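Local coordinates for CRISPR protein (PDB 4MJK) that belongs to the Cas5 family of CRISPR-associated proteins and probably helps to build a type I-A Cascade complex around CRISPR RNA, at residues Ala16-Leu21 with Pro26-Pro31; Thr34-Ala39 with Ile128-Val133; Lys146-Arg149 with Ser155-Ala158; Pro181-Val186 with Ser221-Val226. All blocks are in the same frame, centred on the assembly; numbering follows the deposited sequence.

Contact 1. Residues Ala16-Leu21 with Pro26-Pro31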
# COMPACT_ATOMS: atom_id res chain seq x y z
N ALA A 16 -0.43 1.78 11.85
CA ALA A 16 -0.54 1.66 13.30
C ALA A 16 -0.85 3.04 13.88
O ALA A 16 0.04 3.90 14.02
CB ALA A 16 0.74 1.11 13.90
N ARG A 17 -2.11 3.26 14.23
CA ARG A 17 -2.54 4.60 14.62
C ARG A 17 -2.05 5.05 16.01
O ARG A 17 -2.22 6.21 16.39
CB ARG A 17 -4.05 4.77 14.40
CG ARG A 17 -4.41 4.76 12.91
CD ARG A 17 -5.90 4.81 12.67
NE ARG A 17 -6.47 3.48 12.76
CZ ARG A 17 -7.22 2.93 11.82
NH1 ARG A 17 -7.51 3.61 10.72
NH2 ARG A 17 -7.70 1.69 11.98
N ILE A 18 -1.38 4.15 16.74
CA ILE A 18 -0.70 4.58 17.97
C ILE A 18 0.42 5.59 17.69
O ILE A 18 0.99 6.15 18.62
CB ILE A 18 -0.18 3.40 18.85
CG1 ILE A 18 0.77 2.47 18.05
CG2 ILE A 18 -1.35 2.62 19.45
CD1 ILE A 18 1.40 1.35 18.92
N ALA A 19 0.73 5.82 16.42
CA ALA A 19 1.62 6.91 16.05
C ALA A 19 1.08 8.23 16.61
O ALA A 19 1.82 9.17 16.82
CB ALA A 19 1.76 6.99 14.53
N GLY A 20 -0.23 8.28 16.85
CA GLY A 20 -0.86 9.49 17.36
C GLY A 20 -0.59 9.77 18.83
O GLY A 20 -0.84 10.89 19.32
N LEU A 21 -0.08 8.78 19.56
CA LEU A 21 0.19 8.95 20.99
C LEU A 21 1.40 9.84 21.22
O LEU A 21 2.31 9.89 20.39
CB LEU A 21 0.40 7.60 21.68
CG LEU A 21 -0.75 6.58 21.63
CD1 LEU A 21 -0.29 5.27 22.22
CD2 LEU A 21 -2.00 7.10 22.35
N PRO A 26 6.09 9.98 15.64
CA PRO A 26 4.86 10.45 14.97
C PRO A 26 4.56 9.71 13.67
O PRO A 26 3.50 9.91 13.07
CB PRO A 26 5.15 11.93 14.70
CG PRO A 26 6.64 12.01 14.60
CD PRO A 26 7.19 10.96 15.56
N SER A 27 5.52 8.89 13.22
CA SER A 27 5.31 7.97 12.10
C SER A 27 6.24 6.77 12.32
O SER A 27 7.15 6.82 13.17
CB SER A 27 5.62 8.65 10.78
OG SER A 27 6.96 9.11 10.77
N PHE A 28 6.02 5.69 11.59
CA PHE A 28 6.72 4.43 11.88
C PHE A 28 7.32 3.84 10.62
O PHE A 28 6.62 3.62 9.64
CB PHE A 28 5.76 3.39 12.45
CG PHE A 28 5.24 3.71 13.82
CD1 PHE A 28 6.10 3.99 14.87
CD2 PHE A 28 3.87 3.69 14.08
CE1 PHE A 28 5.62 4.28 16.14
CE2 PHE A 28 3.37 3.98 15.34
CZ PHE A 28 4.25 4.27 16.37
N TYR A 29 8.61 3.54 10.66
CA TYR A 29 9.20 2.72 9.60
C TYR A 29 8.64 1.29 9.68
O TYR A 29 8.37 0.64 8.66
CB TYR A 29 10.73 2.70 9.70
CG TYR A 29 11.41 4.00 9.32
CD1 TYR A 29 11.62 4.34 7.99
CD2 TYR A 29 11.87 4.88 10.30
CE1 TYR A 29 12.26 5.53 7.64
CE2 TYR A 29 12.52 6.07 9.96
CZ TYR A 29 12.71 6.38 8.63
OH TYR A 29 13.34 7.55 8.27
N TYR A 30 8.44 0.79 10.91
CA TYR A 30 7.98 -0.60 11.09
C TYR A 30 6.80 -0.73 12.04
O TYR A 30 6.58 0.12 12.88
CB TYR A 30 9.11 -1.47 11.65
CG TYR A 30 10.24 -1.68 10.68
CD1 TYR A 30 10.09 -2.56 9.61
CD2 TYR A 30 11.45 -1.00 10.84
CE1 TYR A 30 11.12 -2.75 8.71
CE2 TYR A 30 12.48 -1.19 9.94
CZ TYR A 30 12.31 -2.08 8.88
OH TYR A 30 13.33 -2.29 7.96
N PRO A 31 6.05 -1.84 11.93
CA PRO A 31 4.98 -2.06 12.91
C PRO A 31 5.57 -2.10 14.31
O PRO A 31 6.55 -2.81 14.54
CB PRO A 31 4.45 -3.45 12.54
CG PRO A 31 4.78 -3.61 11.10
CD PRO A 31 6.14 -2.94 10.95
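Ala19 and Pro26 bring the two segments together, their CA atoms 4.9 Å apart. Residues 17-20 form a short 3-10 turn, with Ala19 N donating to Ala16 O over 3.2 Å, while 26-31 runs past without regular structure. The chains are wider at the other end, where the CA atoms of Ala16 and Pro31 are 6.7 Å apart. The side chain that fills the join is Phe28. Its CG stands anti to its own carbonyl carbon (chi1 -68°), which carries the ring against the turn with the CE2 corner leading. CE2 lies 3.5 Å from Ala19 CB, the methyl that also faces Pro26 O. In the plane of the ring, Ala16 O sits at the edge, 3.6 Å from Phe28 CE2, so the oxygen that closes the 3-10 turn also meets the polarised C-H rim of the aromatic. Ile18 crosses Phe28 at about a right angle, its CG1 4.0 Å from CE2, and the methyl of Ala16 comes up beside CD2. This partly buried cluster round Phe28 ties together the loop between strand 13-15 and helix 33-46: Ile18 continues onto Thr34 and Thr35 of that helix, and Phe28 onto Glu199 of strand 196-202.

Contact 2. Residues Thr34-Ala39 with Ile128-Val133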
# COMPACT_ATOMS: atom_id res chain seq x y z
N THR A 34 4.40 -3.67 20.20
CA THR A 34 3.13 -3.96 20.87
C THR A 34 2.04 -4.27 19.84
O THR A 34 1.07 -4.98 20.14
CB THR A 34 2.64 -2.85 21.80
OG1 THR A 34 2.63 -1.59 21.12
CG2 THR A 34 3.56 -2.76 23.03
N THR A 35 2.21 -3.75 18.62
CA THR A 35 1.26 -4.03 17.54
C THR A 35 1.38 -5.49 17.10
O THR A 35 0.37 -6.18 16.91
CB THR A 35 1.43 -3.05 16.36
OG1 THR A 35 1.18 -1.71 16.83
CG2 THR A 35 0.45 -3.37 15.23
N PHE A 36 2.62 -5.96 16.95
CA PHE A 36 2.87 -7.36 16.63
C PHE A 36 2.36 -8.25 17.74
O PHE A 36 1.72 -9.28 17.48
CB PHE A 36 4.36 -7.62 16.43
CG PHE A 36 4.66 -9.02 16.01
CD1 PHE A 36 4.69 -9.36 14.66
CD2 PHE A 36 4.86 -10.01 16.95
CE1 PHE A 36 4.94 -10.66 14.26
CE2 PHE A 36 5.11 -11.32 16.56
CZ PHE A 36 5.14 -11.64 15.22
N LEU A 37 2.64 -7.88 18.99
CA LEU A 37 2.15 -8.66 20.14
C LEU A 37 0.62 -8.67 20.21
O LEU A 37 0.03 -9.67 20.58
CB LEU A 37 2.74 -8.15 21.46
CG LEU A 37 4.22 -8.49 21.67
CD1 LEU A 37 4.74 -7.81 22.92
CD2 LEU A 37 4.46 -10.01 21.74
N GLY A 38 -0.02 -7.55 19.89
CA GLY A 38 -1.47 -7.48 19.86
C GLY A 38 -2.06 -8.44 18.84
O GLY A 38 -3.14 -9.00 19.04
N ALA A 39 -1.35 -8.63 17.72
CA ALA A 39 -1.80 -9.57 16.69
C ALA A 39 -1.70 -11.01 17.19
O ALA A 39 -2.61 -11.81 16.96
CB ALA A 39 -1.00 -9.39 15.40
N ILE A 128 8.92 -9.32 6.32
CA ILE A 128 9.67 -8.96 7.52
C ILE A 128 9.78 -10.19 8.42
O ILE A 128 8.83 -10.96 8.52
CB ILE A 128 8.95 -7.82 8.32
CG1 ILE A 128 8.89 -6.54 7.47
CG2 ILE A 128 9.68 -7.57 9.66
CD1 ILE A 128 8.11 -5.41 8.12
N ARG A 129 10.95 -10.40 9.03
CA ARG A 129 11.13 -11.50 9.98
C ARG A 129 11.18 -10.97 11.42
O ARG A 129 11.95 -10.05 11.72
CB ARG A 129 12.41 -12.29 9.66
CG ARG A 129 12.68 -13.44 10.67
CD ARG A 129 13.89 -14.32 10.26
NE ARG A 129 13.69 -14.91 8.94
CZ ARG A 129 14.67 -15.24 8.11
NH1 ARG A 129 15.93 -15.04 8.46
NH2 ARG A 129 14.40 -15.76 6.92
N TRP A 130 10.38 -11.57 12.29
CA TRP A 130 10.44 -11.27 13.72
C TRP A 130 11.14 -12.40 14.47
O TRP A 130 11.02 -13.57 14.11
CB TRP A 130 9.04 -11.09 14.32
CG TRP A 130 8.51 -9.68 14.26
CD1 TRP A 130 8.62 -8.71 15.22
CD2 TRP A 130 7.78 -9.09 13.18
NE1 TRP A 130 8.00 -7.55 14.80
CE2 TRP A 130 7.47 -7.76 13.55
CE3 TRP A 130 7.35 -9.57 11.94
CZ2 TRP A 130 6.77 -6.89 12.71
CZ3 TRP A 130 6.62 -8.70 11.11
CH2 TRP A 130 6.35 -7.38 11.50
N PHE A 131 11.89 -12.02 15.50
CA PHE A 131 12.58 -12.97 16.36
C PHE A 131 12.15 -12.58 17.76
O PHE A 131 12.52 -11.50 18.27
CB PHE A 131 14.10 -12.84 16.16
CG PHE A 131 14.94 -13.86 16.91
CD1 PHE A 131 14.35 -14.86 17.67
CD2 PHE A 131 16.33 -13.80 16.85
CE1 PHE A 131 15.14 -15.79 18.35
CE2 PHE A 131 17.12 -14.74 17.52
CZ PHE A 131 16.52 -15.73 18.28
N LEU A 132 11.32 -13.43 18.37
CA LEU A 132 10.80 -13.22 19.71
C LEU A 132 11.41 -14.26 20.63
O LEU A 132 11.62 -15.41 20.23
CB LEU A 132 9.27 -13.34 19.74
CG LEU A 132 8.48 -12.10 19.28
CD1 LEU A 132 8.67 -11.88 17.80
CD2 LEU A 132 6.99 -12.23 19.62
N VAL A 133 11.70 -13.86 21.87
CA VAL A 133 12.21 -14.79 22.87
C VAL A 133 11.31 -14.69 24.10
O VAL A 133 11.04 -13.58 24.55
CB VAL A 133 13.68 -14.49 23.28
CG1 VAL A 133 14.14 -15.47 24.37
CG2 VAL A 133 14.62 -14.55 22.06
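The helical turn that presents Phe36 and Leu37 to Trp130 and Leu132 is closed by Gly38 N donating to Thr34 O over 2.8 Å. From this turn Phe36 reaches out to the strand because its CG is anti to the backbone N (chi1 -176°). Its ring stacks face to face on the five-membered ring of Trp130, centroids 3.9 Å apart and planes tilted by 25°. Phe36 CD1 lies over the centre of the indole, 3.4 Å from Trp130 CE2, whereas Trp130 CG lies toward the rim of the phenyl ring. Ile128 CG2 lies against the opposite face of the indole, toward the rim. Helix 33-46 here crosses strand 127-134 almost perpendicularly, at 81° between the axes of the two short segments, which are 11.6 Å apart at closest. The order 66-73, 127-134, 2-10, 157-170 across the antiparallel sheet, with helix 33-46 in the connection between strands 2-10 and 66-73, is consistent with the ferredoxin-like fold of the RAMP family. Replacing Trp130 with alanine would probably open a gap beside Phe36 and free its ring to turn, while Ile128 would lose the surface it leans on. Further along the strand, both methyls of Leu132 reach CE2 of the phenyl ring obliquely, Leu132 CD2 lying 3.7 Å from Phe36 CE2. The same methyl meets Leu37 CD2 at 4.0 Å, where the two leucines pass antiparallel.

Contact 3. Residues Lys146-Arg149 with Ser155-Ala158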
# COMPACT_ATOMS: atom_id res chain seq x y z
N LYS A 146 -1.61 -18.23 12.28
CA LYS A 146 -2.96 -17.70 12.09
C LYS A 146 -3.06 -16.17 12.11
O LYS A 146 -4.16 -15.60 12.18
CB LYS A 146 -3.89 -18.30 13.14
CG LYS A 146 -4.12 -19.81 13.00
CD LYS A 146 -5.16 -20.28 14.03
CE LYS A 146 -5.52 -21.74 13.87
NZ LYS A 146 -4.41 -22.64 14.29
N ILE A 147 -1.91 -15.51 12.07
CA ILE A 147 -1.89 -14.06 12.06
C ILE A 147 -2.21 -13.55 10.65
O ILE A 147 -1.49 -13.89 9.70
CB ILE A 147 -0.53 -13.54 12.52
CG1 ILE A 147 -0.32 -13.88 14.00
CG2 ILE A 147 -0.41 -12.03 12.28
CD1 ILE A 147 1.11 -13.63 14.49
N HIS A 148 -3.28 -12.75 10.51
CA HIS A 148 -3.74 -12.27 9.20
C HIS A 148 -3.70 -10.75 9.08
O HIS A 148 -3.90 -10.21 7.98
CB HIS A 148 -5.18 -12.73 8.91
CG HIS A 148 -5.36 -14.21 8.95
ND1 HIS A 148 -4.55 -15.07 8.23
CD2 HIS A 148 -6.24 -14.99 9.61
CE1 HIS A 148 -4.93 -16.32 8.44
NE2 HIS A 148 -5.96 -16.30 9.28
N ARG A 149 -3.48 -10.06 10.19
CA ARG A 149 -3.26 -8.63 10.13
C ARG A 149 -2.33 -8.14 11.22
O ARG A 149 -2.31 -8.66 12.33
CB ARG A 149 -4.58 -7.87 10.17
CG ARG A 149 -5.38 -8.09 11.42
CD ARG A 149 -5.60 -6.79 12.13
NE ARG A 149 -6.67 -6.88 13.11
CZ ARG A 149 -7.28 -5.82 13.63
NH1 ARG A 149 -6.92 -4.60 13.25
NH2 ARG A 149 -8.24 -5.98 14.53
N SER A 155 -4.29 -3.80 7.11
CA SER A 155 -2.88 -4.22 7.14
C SER A 155 -2.74 -5.73 7.06
O SER A 155 -2.24 -6.37 7.98
CB SER A 155 -2.19 -3.69 8.41
OG SER A 155 -2.37 -2.29 8.55
N ARG A 156 -3.17 -6.31 5.94
CA ARG A 156 -3.29 -7.75 5.79
C ARG A 156 -1.94 -8.42 5.58
O ARG A 156 -1.09 -7.90 4.85
CB ARG A 156 -4.22 -8.07 4.61
CG ARG A 156 -5.64 -7.57 4.78
CD ARG A 156 -6.39 -8.37 5.85
NE ARG A 156 -6.38 -9.80 5.53
CZ ARG A 156 -7.09 -10.73 6.17
NH1 ARG A 156 -7.88 -10.39 7.18
NH2 ARG A 156 -7.00 -12.01 5.80
N VAL A 157 -1.73 -9.56 6.22
CA VAL A 157 -0.50 -10.32 6.02
C VAL A 157 -0.79 -11.81 5.90
O VAL A 157 -1.90 -12.27 6.19
CB VAL A 157 0.51 -10.11 7.17
CG1 VAL A 157 0.79 -8.63 7.40
CG2 VAL A 157 0.01 -10.76 8.46
N ALA A 158 0.24 -12.55 5.48
CA ALA A 158 0.28 -14.01 5.59
C ALA A 158 1.60 -14.45 6.23
O ALA A 158 2.68 -14.06 5.78
CB ALA A 158 0.12 -14.68 4.22
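A loop doubling back into the start of strand 157-170 sets Arg149 beside Arg156 as a single antiparallel backbone bridge, CA atoms 4.4 Å apart. His148 O is the focus of the bonding. Val157 N donates to it over 2.9 Å along a nearly straight path (168° at the hydrogen). The donor stands 59° out of the carbonyl plane. Arg156 CA makes a C-H...O contact with the same oxygen at 3.3 Å. Bent at its second and third torsions, the Arg156 chain folds back so that one guanidinium face covers His148 O, with NE 3.5 Å from that oxygen; the positive charge would probably polarise the carbonyl. The turn between the segments lies between helix 141-144 and the fourth strand of a ferredoxin-like core, a position that probably corresponds to the glycine-rich loop of RAMP proteins, although this turn holds a single glycine, Gly151. The planes of the His148 ring and the guanidinium are nearly parallel, yet their chains cross at a slant, and Arg156 NH2 meets His148 CB at 3.7 Å. Ile147 and Val157 run alongside in the same sense, their CG2 methyls 4.0 Å apart. Arg149 turns elsewhere, its NE forming a salt bridge with Glu42 of helix 33-46.

Contact 4. Residues Pro181-Val186 with Ser221-Val226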
# COMPACT_ATOMS: atom_id res chain seq x y z
N PRO A 181 16.51 -2.69 21.34
CA PRO A 181 16.26 -1.53 22.20
C PRO A 181 17.58 -0.81 22.50
O PRO A 181 18.61 -1.44 22.77
CB PRO A 181 15.65 -2.14 23.47
CG PRO A 181 16.16 -3.54 23.49
CD PRO A 181 16.38 -3.97 22.06
N ALA A 182 17.56 0.51 22.42
CA ALA A 182 18.77 1.30 22.59
C ALA A 182 18.71 2.05 23.91
O ALA A 182 18.50 3.25 23.94
CB ALA A 182 18.94 2.28 21.42
N GLU A 183 18.88 1.34 25.02
CA GLU A 183 18.84 1.99 26.33
C GLU A 183 20.17 1.75 27.03
O GLU A 183 21.02 1.02 26.51
CB GLU A 183 17.68 1.44 27.16
CG GLU A 183 16.30 1.59 26.51
CD GLU A 183 15.81 3.04 26.43
OE1 GLU A 183 16.46 3.94 27.03
OE2 GLU A 183 14.77 3.29 25.78
N ASP A 184 20.37 2.35 28.19
CA ASP A 184 21.66 2.22 28.86
C ASP A 184 21.95 0.75 29.13
O ASP A 184 21.10 0.03 29.65
CB ASP A 184 21.70 3.03 30.16
CG ASP A 184 23.09 3.56 30.46
OD1 ASP A 184 24.06 2.78 30.42
OD2 ASP A 184 23.22 4.78 30.73
N GLY A 185 23.15 0.31 28.76
CA GLY A 185 23.51 -1.09 28.85
C GLY A 185 23.67 -1.69 27.47
O GLY A 185 24.28 -2.75 27.29
N VAL A 186 23.12 -0.99 26.48
CA VAL A 186 23.24 -1.42 25.10
C VAL A 186 23.98 -0.33 24.35
O VAL A 186 23.54 0.82 24.35
CB VAL A 186 21.86 -1.65 24.46
CG1 VAL A 186 22.01 -2.00 22.97
CG2 VAL A 186 21.11 -2.75 25.19
N SER A 221 13.09 -1.34 32.87
CA SER A 221 12.08 -1.34 33.92
C SER A 221 10.68 -1.62 33.40
O SER A 221 10.41 -2.65 32.77
CB SER A 221 12.07 0.00 34.65
OG SER A 221 12.88 -0.02 35.81
N GLY A 222 9.79 -0.69 33.72
CA GLY A 222 8.45 -0.66 33.19
C GLY A 222 8.18 0.78 32.82
O GLY A 222 7.24 1.40 33.31
N LYS A 223 9.05 1.34 31.97
CA LYS A 223 8.81 2.66 31.41
C LYS A 223 7.78 2.50 30.30
O LYS A 223 7.52 1.38 29.86
CB LYS A 223 10.11 3.27 30.88
CG LYS A 223 10.90 2.34 29.99
CD LYS A 223 12.40 2.62 30.13
CE LYS A 223 13.09 2.65 28.77
NZ LYS A 223 12.87 3.93 28.04
N LYS A 224 7.16 3.60 29.89
CA LYS A 224 6.05 3.52 28.94
C LYS A 224 6.52 3.40 27.49
O LYS A 224 5.89 2.73 26.69
CB LYS A 224 5.10 4.71 29.09
CG LYS A 224 4.66 4.99 30.53
CD LYS A 224 4.69 3.75 31.41
CE LYS A 224 3.69 2.68 30.97
NZ LYS A 224 3.98 1.37 31.64
N ALA A 225 7.62 4.08 27.17
CA ALA A 225 8.18 4.08 25.82
C ALA A 225 9.61 3.55 25.79
O ALA A 225 10.34 3.67 26.76
CB ALA A 225 8.14 5.47 25.25
N VAL A 226 10.03 3.00 24.64
CA VAL A 226 11.38 2.48 24.49
C VAL A 226 11.97 2.95 23.15
O VAL A 226 11.28 2.98 22.14
CB VAL A 226 11.40 0.93 24.56
CG1 VAL A 226 10.49 0.33 23.48
CG2 VAL A 226 12.80 0.40 24.39
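Glu183 and Lys223 reach toward each other across the contact and join in a salt bridge, Lys223 NZ lying 3.0 Å from Glu183 OE2; as a hydrogen bond this link is weak. The carboxylate is engaged mainly through one oxygen, since OE2 also accepts from the backbone N of Leu227. Lys223 arrives curled: bends at chi2, chi3 and chi4 bring its ammonium back over its own segment, where NZ donates to Ala225 O over 2.8 Å, in the carbonyl plane. The ammonium is thus shared between a carboxylate and a main-chain oxygen. With an alanine in place of Glu183, Lys223 is likely to be left without its counter-charge and the N-H of Leu227 without its acceptor. Val226 CG2, anti to its backbone N, touches two residues of the other segment, 3.8 Å from Glu183 OE2 and 3.9 Å from Pro181 CB. Glu183 itself opens a type II beta turn, closed by Val186 N to Glu183 O at 2.9 Å, in which Gly185 takes the positive phi (112°) that this turn favours in a glycine. Such a turn lets the chain leave edge strand 180-181 of the small antiparallel sheet and enter strand 186-193, while the salt bridge ties it to the residues leading into strand 225-231.

The four contacts come in series along the chain, each closing before the next opens. Contact 2 is the most central, its centre about 6 Å from the centre of the chain, and joins its neighbours: Ile18 of contact 1 packs on Thr34 and Thr35 at the start of helix 33-46, and Ala39 further along that helix meets Ile147 and Arg149 of contact 3. Contacts 2 and 3, centres about 12 Å apart, both reach the six-stranded sheet. Contact 4 belongs to the separate three-stranded sheet and touches none of the others; its centre is about 28 Å from that of contact 3, on the opposite side of the chain centre. Helix 33-46 therefore links three of the four contacts.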